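Local coordinates for putative enoyl-CoA hydratase/isomerase (Bordetella parapertussis, PDB 3ISA), which is a putative enoyl-CoA hydratase/isomerase of the crotonase family, probably acting on acyl-CoA thioesters, at residues V36-I40 against R86-L90; G60-G66 against L104-F110; W122-P127 against G175-A181; R145-D149 against D214-D220. All coordinates share one frame. Numbering follows the deposited sequence.

Contact 1: V36-I40 against R86-L90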
loop_
_atom_site.group_PDB
_atom_site.type_symbol
_atom_site.label_atom_id
_atom_site.label_comp_id
_atom_site.label_asym_id
_atom_site.label_seq_id
_atom_site.Cartn_x
_atom_site.Cartn_y
_atom_site.Cartn_z
ATOM N N VAL D 36 8.311 31.985 5.115
ATOM C CA VAL D 36 7.782 30.607 5.215
ATOM C C VAL D 36 6.989 30.455 6.510
ATOM O O VAL D 36 5.842 29.981 6.481
ATOM C CB VAL D 36 8.905 29.555 5.076
ATOM C CG1 VAL D 36 8.404 28.087 5.347
ATOM C CG2 VAL D 36 9.538 29.669 3.698
ATOM N N GLU D 37 7.558 30.901 7.634
ATOM C CA GLU D 37 6.840 30.797 8.915
ATOM C C GLU D 37 5.520 31.590 8.953
ATOM O O GLU D 37 4.537 31.129 9.522
ATOM C CB GLU D 37 7.728 31.156 10.108
ATOM C CG GLU D 37 8.881 30.185 10.375
ATOM C CD GLU D 37 8.475 28.709 10.469
ATOM O OE1 GLU D 37 7.519 28.366 11.198
ATOM O OE2 GLU D 37 9.154 27.885 9.817
ATOM N N ALA D 38 5.514 32.771 8.338
ATOM C CA ALA D 38 4.314 33.585 8.198
ATOM C C ALA D 38 3.231 32.889 7.361
ATOM O O ALA D 38 2.035 32.974 7.683
ATOM C CB ALA D 38 4.675 34.926 7.570
ATOM N N LEU D 39 3.656 32.222 6.286
ATOM C CA LEU D 39 2.755 31.458 5.439
ATOM C C LEU D 39 2.168 30.264 6.187
ATOM O O LEU D 39 0.983 30.028 6.126
ATOM C CB LEU D 39 3.478 30.989 4.183
ATOM C CG LEU D 39 3.563 32.084 3.102
ATOM C CD1 LEU D 39 4.761 31.827 2.157
ATOM C CD2 LEU D 39 2.263 32.227 2.331
ATOM N N ILE D 40 3.008 29.543 6.915
ATOM C CA ILE D 40 2.555 28.415 7.706
ATOM C C ILE D 40 1.514 28.850 8.755
ATOM O O ILE D 40 0.467 28.209 8.872
ATOM C CB ILE D 40 3.763 27.681 8.365
ATOM C CG1 ILE D 40 4.529 26.874 7.293
ATOM C CG2 ILE D 40 3.293 26.745 9.444
ATOM C CD1 ILE D 40 5.865 26.305 7.729
ATOM N N ARG D 86 10.817 23.078 6.474
ATOM C CA ARG D 86 9.673 23.943 6.741
ATOM C C ARG D 86 8.940 24.335 5.443
ATOM O O ARG D 86 7.717 24.397 5.424
ATOM C CB ARG D 86 10.082 25.156 7.598
ATOM C CG ARG D 86 10.607 24.799 9.031
ATOM C CD ARG D 86 9.554 24.105 9.902
ATOM N NE ARG D 86 8.563 25.070 10.398
ATOM C CZ ARG D 86 7.400 24.740 10.960
ATOM N NH1 ARG D 86 7.064 23.460 11.086
ATOM N NH2 ARG D 86 6.575 25.688 11.400
ATOM N N ILE D 87 9.689 24.591 4.370
ATOM C CA ILE D 87 9.085 24.797 3.045
ATOM C C ILE D 87 8.239 23.576 2.645
ATOM O O ILE D 87 7.071 23.723 2.297
ATOM C CB ILE D 87 10.148 25.167 1.964
ATOM C CG1 ILE D 87 10.638 26.608 2.187
ATOM C CG2 ILE D 87 9.564 25.046 0.552
ATOM C CD1 ILE D 87 11.915 26.980 1.417
ATOM N N GLU D 88 8.800 22.370 2.732
ATOM C CA GLU D 88 8.011 21.172 2.368
ATOM C C GLU D 88 6.790 20.981 3.278
ATOM O O GLU D 88 5.731 20.579 2.805
ATOM C CB GLU D 88 8.883 19.908 2.331
ATOM C CG GLU D 88 8.153 18.576 1.953
ATOM C CD GLU D 88 7.481 18.579 0.555
ATOM O OE1 GLU D 88 7.639 19.540 -0.228
ATOM O OE2 GLU D 88 6.775 17.599 0.238
ATOM N N MET D 89 6.932 21.291 4.572
ATOM C CA MET D 89 5.808 21.209 5.485
ATOM C C MET D 89 4.692 22.201 5.054
ATOM O O MET D 89 3.510 21.847 5.022
ATOM C CB MET D 89 6.258 21.371 6.944
ATOM C CG MET D 89 7.063 20.139 7.484
ATOM S SD MET D 89 7.766 20.330 9.161
ATOM C CE MET D 89 6.304 20.068 10.132
ATOM N N LEU D 90 5.096 23.405 4.661
ATOM C CA LEU D 90 4.179 24.395 4.118
ATOM C C LEU D 90 3.479 23.891 2.846
ATOM O O LEU D 90 2.244 23.986 2.739
ATOM C CB LEU D 90 4.907 25.713 3.823
ATOM C CG LEU D 90 4.069 26.754 3.056
ATOM C CD1 LEU D 90 2.814 27.228 3.841
ATOM C CD2 LEU D 90 4.935 27.932 2.582
#
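Helices 33-48 and 77-95 of the crotonase-like core pack side by side and near-parallel here, their local axes 9.7 Å apart at closest approach and inclined by 27° with the same N-to-C sense. R86 is folded, with chi1 to chi3 all m, so that its guanidinium meets the carboxylate of E37 edge-on. E37 is likewise curled (m, m), and the two groups pair in bidentate fashion, with NH2 of R86 2.8 Å from OE1 of E37 and NE of R86 2.9 Å from OE2 of E37, both bonds nearly straight. I40, in its extended m,t rotamer, lays CD1 over one face of the guanidinium, 3.8 Å from NH2 of R86. Next to this polar pair lies an apolar seam. L90 (t,p) puts CD2 3.7 Å from CB of L39, and its CB is 3.7 Å from CG1 of I40. V36 in the t rotamer directs CG2 to within 3.6 Å of CG1 of I87. Opposite charges are thus matched one to one beside aliphatic packing, so the buried arginine enters an apolar helix interface with its charge balanced.

Contact 2: G60-G66 against L104-F110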
loop_
_atom_site.group_PDB
_atom_site.type_symbol
_atom_site.label_atom_id
_atom_site.label_comp_id
_atom_site.label_asym_id
_atom_site.label_seq_id
_atom_site.Cartn_x
_atom_site.Cartn_y
_atom_site.Cartn_z
ATOM N N GLY D 60 4.721 43.023 -6.748
ATOM C CA GLY D 60 5.860 43.331 -7.614
ATOM C C GLY D 60 5.832 42.569 -8.933
ATOM O O GLY D 60 4.763 42.357 -9.500
ATOM N N ARG D 61 7.011 42.133 -9.386
ATOM C CA ARG D 61 7.223 41.601 -10.740
ATOM C C ARG D 61 6.956 40.099 -10.907
ATOM O O ARG D 61 6.857 39.595 -12.037
ATOM C CB ARG D 61 8.658 41.917 -11.192
ATOM C CG ARG D 61 8.963 43.406 -11.372
ATOM C CD ARG D 61 10.462 43.669 -11.572
ATOM N NE ARG D 61 11.062 44.436 -10.477
ATOM C CZ ARG D 61 11.909 43.948 -9.574
ATOM N NH1 ARG D 61 12.281 42.673 -9.614
ATOM N NH2 ARG D 61 12.393 44.741 -8.624
ATOM N N ASN D 62 6.874 39.367 -9.796
ATOM C CA ASN D 62 6.658 37.909 -9.888
ATOM C C ASN D 62 5.803 37.318 -8.763
ATOM O O ASN D 62 5.343 38.046 -7.868
ATOM C CB ASN D 62 7.999 37.147 -10.012
ATOM C CG ASN D 62 8.718 36.963 -8.671
ATOM O OD1 ASN D 62 8.451 37.672 -7.699
ATOM N ND2 ASN D 62 9.647 36.000 -8.622
ATOM N N PHE D 63 5.610 36.002 -8.828
ATOM C CA PHE D 63 4.950 35.223 -7.772
ATOM C C PHE D 63 5.974 34.899 -6.661
ATOM O O PHE D 63 5.825 35.375 -5.528
ATOM C CB PHE D 63 4.304 33.963 -8.392
ATOM C CG PHE D 63 3.620 33.056 -7.400
ATOM C CD1 PHE D 63 2.316 33.311 -6.985
ATOM C CD2 PHE D 63 4.281 31.930 -6.891
ATOM C CE1 PHE D 63 1.678 32.462 -6.064
ATOM C CE2 PHE D 63 3.666 31.091 -5.976
ATOM C CZ PHE D 63 2.371 31.353 -5.555
ATOM N N SER D 64 7.004 34.115 -6.992
ATOM C CA SER D 64 8.136 33.838 -6.085
ATOM C C SER D 64 9.345 33.207 -6.788
ATOM O O SER D 64 9.205 32.276 -7.601
ATOM C CB SER D 64 7.708 32.915 -4.920
ATOM O OG SER D 64 8.822 32.564 -4.117
ATOM N N ALA D 65 10.529 33.678 -6.403
ATOM C CA ALA D 65 11.799 33.082 -6.817
ATOM C C ALA D 65 12.249 31.920 -5.927
ATOM O O ALA D 65 13.363 31.423 -6.087
ATOM C CB ALA D 65 12.883 34.151 -6.896
ATOM N N GLY D 66 11.384 31.469 -5.009
ATOM C CA GLY D 66 11.701 30.300 -4.188
ATOM C C GLY D 66 12.658 30.622 -3.057
ATOM O O GLY D 66 12.686 31.739 -2.596
ATOM N N LEU D 104 -1.989 32.572 -8.549
ATOM C CA LEU D 104 -1.972 33.483 -9.677
ATOM C C LEU D 104 -0.542 33.960 -9.866
ATOM O O LEU D 104 -0.023 34.727 -9.045
ATOM C CB LEU D 104 -2.907 34.668 -9.407
ATOM C CG LEU D 104 -4.397 34.370 -9.200
ATOM C CD1 LEU D 104 -5.081 35.562 -8.520
ATOM C CD2 LEU D 104 -5.095 33.993 -10.497
ATOM N N ALA D 105 0.112 33.451 -10.913
ATOM C CA ALA D 105 1.540 33.695 -11.127
ATOM C C ALA D 105 1.768 34.670 -12.266
ATOM O O ALA D 105 0.991 34.712 -13.222
ATOM C CB ALA D 105 2.273 32.412 -11.434
ATOM N N HIS D 106 2.846 35.434 -12.146
ATOM C CA HIS D 106 3.301 36.318 -13.197
ATOM C C HIS D 106 4.810 36.385 -13.091
ATOM O O HIS D 106 5.372 35.911 -12.102
ATOM C CB HIS D 106 2.617 37.703 -13.120
ATOM C CG HIS D 106 2.961 38.510 -11.900
ATOM N ND1 HIS D 106 2.579 38.146 -10.628
ATOM C CD2 HIS D 106 3.613 39.690 -11.772
ATOM C CE1 HIS D 106 3.009 39.050 -9.765
ATOM N NE2 HIS D 106 3.642 39.996 -10.432
ATOM N N GLY D 107 5.473 36.906 -14.126
ATOM C CA GLY D 107 6.920 37.073 -14.094
ATOM C C GLY D 107 7.681 35.752 -14.048
ATOM O O GLY D 107 7.123 34.682 -14.358
ATOM N N ARG D 108 8.942 35.845 -13.632
ATOM C CA ARG D 108 9.857 34.706 -13.597
ATOM C C ARG D 108 9.863 34.044 -12.217
ATOM O O ARG D 108 10.213 34.675 -11.212
ATOM C CB ARG D 108 11.269 35.156 -13.976
ATOM C CG ARG D 108 11.376 35.760 -15.386
ATOM C CD ARG D 108 12.740 36.407 -15.625
ATOM N NE ARG D 108 13.831 35.447 -15.466
ATOM C CZ ARG D 108 15.103 35.681 -15.781
ATOM N NH1 ARG D 108 15.472 36.852 -16.287
ATOM N NH2 ARG D 108 16.010 34.732 -15.592
ATOM N N ASN D 109 9.485 32.777 -12.184
ATOM C CA ASN D 109 9.312 32.051 -10.932
ATOM C C ASN D 109 10.204 30.829 -10.851
ATOM O O ASN D 109 10.425 30.148 -11.856
ATOM C CB ASN D 109 7.844 31.699 -10.781
ATOM C CG ASN D 109 6.945 32.936 -10.953
ATOM O OD1 ASN D 109 6.935 33.830 -10.097
ATOM N ND2 ASN D 109 6.240 33.015 -12.081
ATOM N N PHE D 110 10.706 30.553 -9.649
ATOM C CA PHE D 110 11.781 29.583 -9.463
ATOM C C PHE D 110 11.556 28.683 -8.259
ATOM O O PHE D 110 11.053 29.142 -7.224
ATOM C CB PHE D 110 13.130 30.289 -9.268
ATOM C CG PHE D 110 13.573 31.102 -10.450
ATOM C CD1 PHE D 110 14.275 30.499 -11.489
ATOM C CD2 PHE D 110 13.305 32.468 -10.514
ATOM C CE1 PHE D 110 14.691 31.238 -12.589
ATOM C CE2 PHE D 110 13.719 33.223 -11.614
ATOM C CZ PHE D 110 14.419 32.598 -12.653
#
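Hydrogen bonds from backbone, amide and imidazole groups fasten loop 60-66 to the turn after strand 100-105 and to strand 108-110. N109 is central: its OD1 accepts from N of F63 (2.8 Å) and N of S64 (3.1 Å), while its ND2 donates to O of H106 (3.0 Å). ND2 of N62 reaches O of R108 at 3.0 Å, NE2 of H106 donates to O of G60 at 2.8 Å, and N of F110 bonds O of S64 at 3.1 Å. S64 forms an ST turn, OG accepting from N of G66 at 2.9 Å and also bonding O of N29. Tight backbone approach comes second: CA of G107 sits 3.3 Å from O of R61, where a CB would clash. Apolar contacts are few, CB of F63 on CB of A105 and CB of A65 on CD2 of F110, both 4.0 Å. In crotonase-fold enzymes, peptide NH groups following such a loop and strand form the oxyanion hole, which probably lies just beyond G66 and F110.

Contact 3: W122-P127 against G175-A181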
loop_
_atom_site.group_PDB
_atom_site.type_symbol
_atom_site.label_atom_id
_atom_site.label_comp_id
_atom_site.label_asym_id
_atom_site.label_seq_id
_atom_site.Cartn_x
_atom_site.Cartn_y
_atom_site.Cartn_z
ATOM N N TRP D 122 -6.352 25.395 -8.290
ATOM C CA TRP D 122 -6.637 26.235 -9.472
ATOM C C TRP D 122 -5.397 27.084 -9.742
ATOM O O TRP D 122 -4.938 27.829 -8.869
ATOM C CB TRP D 122 -7.877 27.114 -9.238
ATOM C CG TRP D 122 -9.223 26.413 -9.252
ATOM C CD1 TRP D 122 -9.486 25.101 -8.944
ATOM C CD2 TRP D 122 -10.486 27.002 -9.580
ATOM N NE1 TRP D 122 -10.835 24.845 -9.066
ATOM C CE2 TRP D 122 -11.470 25.996 -9.449
ATOM C CE3 TRP D 122 -10.884 28.289 -9.973
ATOM C CZ2 TRP D 122 -12.825 26.236 -9.705
ATOM C CZ3 TRP D 122 -12.235 28.523 -10.232
ATOM C CH2 TRP D 122 -13.183 27.505 -10.080
ATOM N N ARG D 123 -4.820 26.949 -10.932
ATOM C CA ARG D 123 -3.562 27.618 -11.228
ATOM C C ARG D 123 -3.670 28.398 -12.530
ATOM O O ARG D 123 -4.003 27.830 -13.571
ATOM C CB ARG D 123 -2.416 26.600 -11.313
ATOM C CG ARG D 123 -2.265 25.712 -10.088
ATOM C CD ARG D 123 -1.203 24.632 -10.293
ATOM N NE ARG D 123 -1.572 23.652 -11.315
ATOM C CZ ARG D 123 -2.408 22.627 -11.127
ATOM N NH1 ARG D 123 -2.681 21.794 -12.133
ATOM N NH2 ARG D 123 -2.975 22.425 -9.940
ATOM N N TYR D 124 -3.392 29.699 -12.450
ATOM C CA TYR D 124 -3.442 30.584 -13.617
ATOM C C TYR D 124 -2.155 31.386 -13.678
ATOM O O TYR D 124 -1.539 31.666 -12.646
ATOM C CB TYR D 124 -4.633 31.549 -13.524
ATOM C CG TYR D 124 -5.994 30.901 -13.654
ATOM C CD1 TYR D 124 -6.604 30.759 -14.906
ATOM C CD2 TYR D 124 -6.686 30.456 -12.530
ATOM C CE1 TYR D 124 -7.860 30.173 -15.029
ATOM C CE2 TYR D 124 -7.935 29.865 -12.641
ATOM C CZ TYR D 124 -8.518 29.731 -13.893
ATOM O OH TYR D 124 -9.755 29.147 -14.008
ATOM N N CYS D 125 -1.742 31.768 -14.885
ATOM C CA CYS D 125 -0.615 32.680 -15.001
ATOM C C CYS D 125 -0.814 33.679 -16.143
ATOM O O CYS D 125 -1.679 33.482 -16.989
ATOM C CB CYS D 125 0.704 31.919 -15.158
ATOM S SG CYS D 125 0.915 31.056 -16.731
ATOM N N THR D 126 -0.026 34.748 -16.137
ATOM C CA THR D 126 0.003 35.703 -17.247
ATOM C C THR D 126 0.663 35.037 -18.468
ATOM O O THR D 126 1.498 34.148 -18.299
ATOM C CB THR D 126 0.766 37.001 -16.872
ATOM O OG1 THR D 126 2.073 36.682 -16.368
ATOM C CG2 THR D 126 -0.019 37.834 -15.856
ATOM N N PRO D 127 0.289 35.451 -19.706
ATOM C CA PRO D 127 0.912 34.857 -20.908
ATOM C C PRO D 127 2.434 34.990 -20.968
ATOM O O PRO D 127 3.086 34.202 -21.649
ATOM C CB PRO D 127 0.288 35.654 -22.062
ATOM C CG PRO D 127 -0.976 36.178 -21.530
ATOM C CD PRO D 127 -0.737 36.446 -20.068
ATOM N N GLY D 175 -0.847 20.982 -18.761
ATOM C CA GLY D 175 -1.863 21.005 -17.704
ATOM C C GLY D 175 -1.367 21.558 -16.373
ATOM O O GLY D 175 -2.026 21.388 -15.340
ATOM N N PHE D 176 -0.218 22.233 -16.402
ATOM C CA PHE D 176 0.319 22.890 -15.212
ATOM C C PHE D 176 -0.497 24.142 -14.841
ATOM O O PHE D 176 -0.596 24.495 -13.668
ATOM C CB PHE D 176 1.821 23.191 -15.365
ATOM C CG PHE D 176 2.494 23.606 -14.072
ATOM C CD1 PHE D 176 2.495 22.759 -12.963
ATOM C CD2 PHE D 176 3.122 24.835 -13.966
ATOM C CE1 PHE D 176 3.108 23.149 -11.762
ATOM C CE2 PHE D 176 3.734 25.241 -12.769
ATOM C CZ PHE D 176 3.725 24.394 -11.665
ATOM N N VAL D 177 -1.071 24.820 -15.839
ATOM C CA VAL D 177 -2.017 25.919 -15.567
ATOM C C VAL D 177 -3.367 25.620 -16.220
ATOM O O VAL D 177 -3.424 24.935 -17.251
ATOM C CB VAL D 177 -1.476 27.338 -15.967
ATOM C CG1 VAL D 177 -0.231 27.701 -15.152
ATOM C CG2 VAL D 177 -1.178 27.444 -17.452
ATOM N N ARG D 178 -4.444 26.095 -15.593
ATOM C CA ARG D 178 -5.802 25.968 -16.137
ATOM C C ARG D 178 -5.894 26.760 -17.420
ATOM O O ARG D 178 -6.437 26.294 -18.422
ATOM C CB ARG D 178 -6.829 26.542 -15.165
ATOM C CG ARG D 178 -7.426 25.542 -14.240
ATOM C CD ARG D 178 -8.137 26.228 -13.081
ATOM N NE ARG D 178 -9.565 26.451 -13.328
ATOM C CZ ARG D 178 -10.527 25.567 -13.055
ATOM N NH1 ARG D 178 -11.798 25.866 -13.305
ATOM N NH2 ARG D 178 -10.220 24.384 -12.536
ATOM N N ASP D 179 -5.347 27.968 -17.365
ATOM C CA ASP D 179 -5.359 28.879 -18.482
ATOM C C ASP D 179 -4.407 30.014 -18.202
ATOM O O ASP D 179 -3.925 30.188 -17.072
ATOM C CB ASP D 179 -6.769 29.433 -18.729
ATOM C CG ASP D 179 -7.088 29.559 -20.212
ATOM O OD1 ASP D 179 -6.304 30.205 -20.950
ATOM O OD2 ASP D 179 -8.117 28.993 -20.638
ATOM N N CYS D 180 -4.131 30.774 -19.253
ATOM C CA CYS D 180 -3.416 32.015 -19.137
ATOM C C CYS D 180 -4.428 33.132 -18.976
ATOM O O CYS D 180 -5.517 33.078 -19.550
ATOM C CB CYS D 180 -2.532 32.225 -20.358
ATOM S SG CYS D 180 -1.251 30.967 -20.427
ATOM N N ALA D 181 -4.083 34.124 -18.164
ATOM C CA ALA D 181 -4.991 35.224 -17.877
ATOM C C ALA D 181 -4.201 36.440 -17.443
ATOM O O ALA D 181 -3.349 36.357 -16.550
ATOM C CB ALA D 181 -5.999 34.832 -16.800
#
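R178 is the residue most covered, its side chain spanning Y124 and W122. The guanidinium of R178 lies flat on the indole of W122 (centres 3.8 Å apart, planes at 8°), a cation-pi stack; NE of R178 donates to OH of Y124 at 2.8 Å, and CB of R178 makes a CH-pi contact with the face of the Y124 ring. The backbone N of R178 bonds O of R123 at 2.7 Å. The short, weakly bonded strand 179-180 runs parallel to 122-125, at the edge of the long sheet in the crotonase core; in register with C180, C125 accepts from N of A181 through its O at 2.8 Å, whereas the bond from N of C125 to O of D179 is long and weak. R123 extends the other way to the turn after helix 168-173: NE of R123 meets O of F176 at 2.7 Å and NH1 meets O of G175 at 3.3 Å, G175 closing that helix in a Schellman motif. NH1 of R123 also forms a salt bridge with D154 of a neighbouring subunit.

Contact 4: R145-D149 against D214-D220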
loop_
_atom_site.group_PDB
_atom_site.type_symbol
_atom_site.label_atom_id
_atom_site.label_comp_id
_atom_site.label_asym_id
_atom_site.label_seq_id
_atom_site.Cartn_x
_atom_site.Cartn_y
_atom_site.Cartn_z
ATOM N N ARG D 145 7.237 14.642 -6.804
ATOM C CA ARG D 145 6.085 13.776 -7.044
ATOM C C ARG D 145 4.806 14.558 -7.295
ATOM O O ARG D 145 3.980 14.135 -8.111
ATOM C CB ARG D 145 5.863 12.831 -5.866
ATOM C CG ARG D 145 6.951 11.765 -5.731
ATOM C CD ARG D 145 6.462 10.663 -4.811
ATOM N NE ARG D 145 7.504 9.668 -4.535
ATOM C CZ ARG D 145 8.450 9.791 -3.612
ATOM N NH1 ARG D 145 8.531 10.903 -2.858
ATOM N NH2 ARG D 145 9.329 8.802 -3.458
ATOM N N ARG D 146 4.642 15.689 -6.598
ATOM C CA ARG D 146 3.477 16.562 -6.846
ATOM C C ARG D 146 3.495 17.117 -8.252
ATOM O O ARG D 146 2.444 17.166 -8.920
ATOM C CB ARG D 146 3.351 17.686 -5.809
ATOM C CG ARG D 146 2.793 17.194 -4.441
ATOM C CD ARG D 146 2.521 18.359 -3.430
ATOM N NE ARG D 146 3.722 19.176 -3.248
ATOM C CZ ARG D 146 4.691 18.942 -2.361
ATOM N NH1 ARG D 146 4.609 17.942 -1.483
ATOM N NH2 ARG D 146 5.741 19.746 -2.329
ATOM N N PHE D 147 4.670 17.517 -8.724
ATOM C CA PHE D 147 4.760 17.991 -10.098
ATOM C C PHE D 147 4.458 16.856 -11.088
ATOM O O PHE D 147 3.693 17.050 -12.035
ATOM C CB PHE D 147 6.101 18.663 -10.360
ATOM C CG PHE D 147 6.215 19.286 -11.729
ATOM C CD1 PHE D 147 5.443 20.393 -12.073
ATOM C CD2 PHE D 147 7.116 18.767 -12.665
ATOM C CE1 PHE D 147 5.557 20.969 -13.345
ATOM C CE2 PHE D 147 7.248 19.333 -13.920
ATOM C CZ PHE D 147 6.469 20.432 -14.264
ATOM N N ARG D 148 4.986 15.663 -10.806
ATOM C CA ARG D 148 4.673 14.454 -11.567
ATOM C C ARG D 148 3.162 14.162 -11.666
ATOM O O ARG D 148 2.650 13.901 -12.756
ATOM C CB ARG D 148 5.407 13.251 -10.969
ATOM C CG ARG D 148 5.083 11.920 -11.658
ATOM C CD ARG D 148 5.341 10.794 -10.693
ATOM N NE ARG D 148 4.401 10.803 -9.574
ATOM C CZ ARG D 148 4.536 10.033 -8.498
ATOM N NH1 ARG D 148 5.573 9.197 -8.401
ATOM N NH2 ARG D 148 3.635 10.088 -7.522
ATOM N N ASP D 149 2.462 14.253 -10.535
ATOM C CA ASP D 149 1.024 13.982 -10.439
ATOM C C ASP D 149 0.194 14.900 -11.329
ATOM O O ASP D 149 -0.854 14.489 -11.831
ATOM C CB ASP D 149 0.555 14.092 -8.991
ATOM C CG ASP D 149 1.016 12.921 -8.130
ATOM O OD1 ASP D 149 1.611 11.951 -8.645
ATOM O OD2 ASP D 149 0.755 12.950 -6.921
ATOM N N ASP D 214 -3.955 12.349 -4.155
ATOM C CA ASP D 214 -2.945 11.284 -4.066
ATOM C C ASP D 214 -1.983 11.672 -2.932
ATOM O O ASP D 214 -1.096 12.509 -3.126
ATOM C CB ASP D 214 -2.176 11.171 -5.400
ATOM C CG ASP D 214 -1.285 9.932 -5.476
ATOM O OD1 ASP D 214 -1.236 9.156 -4.496
ATOM O OD2 ASP D 214 -0.641 9.733 -6.535
ATOM N N ASP D 215 -2.155 11.075 -1.759
ATOM C CA ASP D 215 -1.329 11.429 -0.618
ATOM C C ASP D 215 -0.030 10.602 -0.606
ATOM O O ASP D 215 -0.048 9.411 -0.303
ATOM C CB ASP D 215 -2.137 11.255 0.677
ATOM C CG ASP D 215 -1.311 11.456 1.939
ATOM O OD1 ASP D 215 -0.179 11.980 1.865
ATOM O OD2 ASP D 215 -1.806 11.082 3.026
ATOM N N HIS D 216 1.084 11.247 -0.946
ATOM C CA HIS D 216 2.422 10.669 -0.721
ATOM C C HIS D 216 3.293 11.630 0.104
ATOM O O HIS D 216 4.486 11.799 -0.178
ATOM C CB HIS D 216 3.095 10.254 -2.047
ATOM C CG HIS D 216 2.776 11.165 -3.189
ATOM N ND1 HIS D 216 3.307 12.431 -3.298
ATOM C CD2 HIS D 216 1.950 11.010 -4.249
ATOM C CE1 HIS D 216 2.820 13.019 -4.376
ATOM N NE2 HIS D 216 2.001 12.175 -4.975
ATOM N N ASP D 217 2.685 12.232 1.134
ATOM C CA ASP D 217 3.336 13.241 1.987
ATOM C C ASP D 217 4.615 12.710 2.672
ATOM O O ASP D 217 5.646 13.374 2.665
ATOM C CB ASP D 217 2.355 13.806 3.040
ATOM C CG ASP D 217 1.326 14.785 2.446
ATOM O OD1 ASP D 217 1.497 15.251 1.303
ATOM O OD2 ASP D 217 0.345 15.119 3.148
ATOM N N ASP D 218 4.532 11.513 3.255
ATOM C CA ASP D 218 5.689 10.951 3.956
ATOM C C ASP D 218 6.841 10.649 3.011
ATOM O O ASP D 218 7.974 11.019 3.292
ATOM C CB ASP D 218 5.296 9.711 4.748
ATOM C CG ASP D 218 4.558 10.051 6.032
ATOM O OD1 ASP D 218 4.342 11.244 6.309
ATOM O OD2 ASP D 218 4.190 9.116 6.768
ATOM N N ALA D 219 6.536 10.031 1.876
ATOM C CA ALA D 219 7.541 9.810 0.837
ATOM C C ALA D 219 8.177 11.120 0.375
ATOM O O ALA D 219 9.400 11.184 0.221
ATOM C CB ALA D 219 6.937 9.041 -0.343
ATOM N N ASP D 220 7.348 12.147 0.146
ATOM C CA ASP D 220 7.836 13.474 -0.251
ATOM C C ASP D 220 8.763 14.152 0.779
ATOM O O ASP D 220 9.834 14.667 0.429
ATOM C CB ASP D 220 6.654 14.374 -0.583
ATOM C CG ASP D 220 5.984 13.964 -1.876
ATOM O OD1 ASP D 220 6.553 13.101 -2.586
ATOM O OD2 ASP D 220 4.899 14.488 -2.177
HETATM O O HOH W 1 8.744 14.387 -4.306
HETATM O O HOH W 2 11.111 8.814 -1.181
HETATM O O HOH W 3 6.077 16.262 -4.036
HETATM O O HOH W 4 2.784 15.681 -1.069
#
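A very short hydrogen bond, only 2.4 Å from NE2 of H216 to OD2 of D149, ties the loop before helix 217-229 to helix 144-151. The other imidazole nitrogen is engaged as well: ND1 of H216 donates to OD2 of D220 at 2.8 Å. Bonding to two carboxylates is consistent with a protonated, positively charged ring. CD of R145 rests on the face of the same ring in a CH-pi contact, 4.2 Å from its centroid. Beyond the histidine, R145 sends NH1 to OD1 of D220 at 3.0 Å, a salt bridge with good geometry. R146 approaches D220 more loosely, NH1 lying 3.5 Å from OD2 with the oxygen well out of the guanidinium plane; the stronger partner of R146 is E88. Two carboxylates also come close, OD2 of D149 being 3.5 Å from OD2 of D214, while R148 binds OD1 of D149 through NE and NH2. Four waters fill the gap, one accepting from NH1 of R146 and donating to D217 and D220. D218, on helix 217-229, forms a salt bridge with R226 of a neighbouring subunit. This is consistent with the C-terminal helical region that takes part in oligomerisation in crotonases.

In the fold
Contacts 2 and 3 share a sheet through neighbouring strands 100-105 and 122-125, centres 13 Å apart: N of A105 lies 3.0 Å from O of Y124 and O of A105 3.1 Å from N of T126, both probable hydrogen bonds. Contacts 1 and 4, with centres 17 Å apart, meet through the salt bridge from OE2 of E88 to NH1 of R146 (2.8 Å), and both touch the same neighbouring subunit. F176 and F147 join contacts 3 and 4, CD1 to CE1 at 3.6 Å. Contact 2 probably borders the active site; a glycerol, probably from crystallisation, lies about 4 Å from the F110 side chain. Contacts 1 and 2 do not touch (nearest atoms about 6 Å).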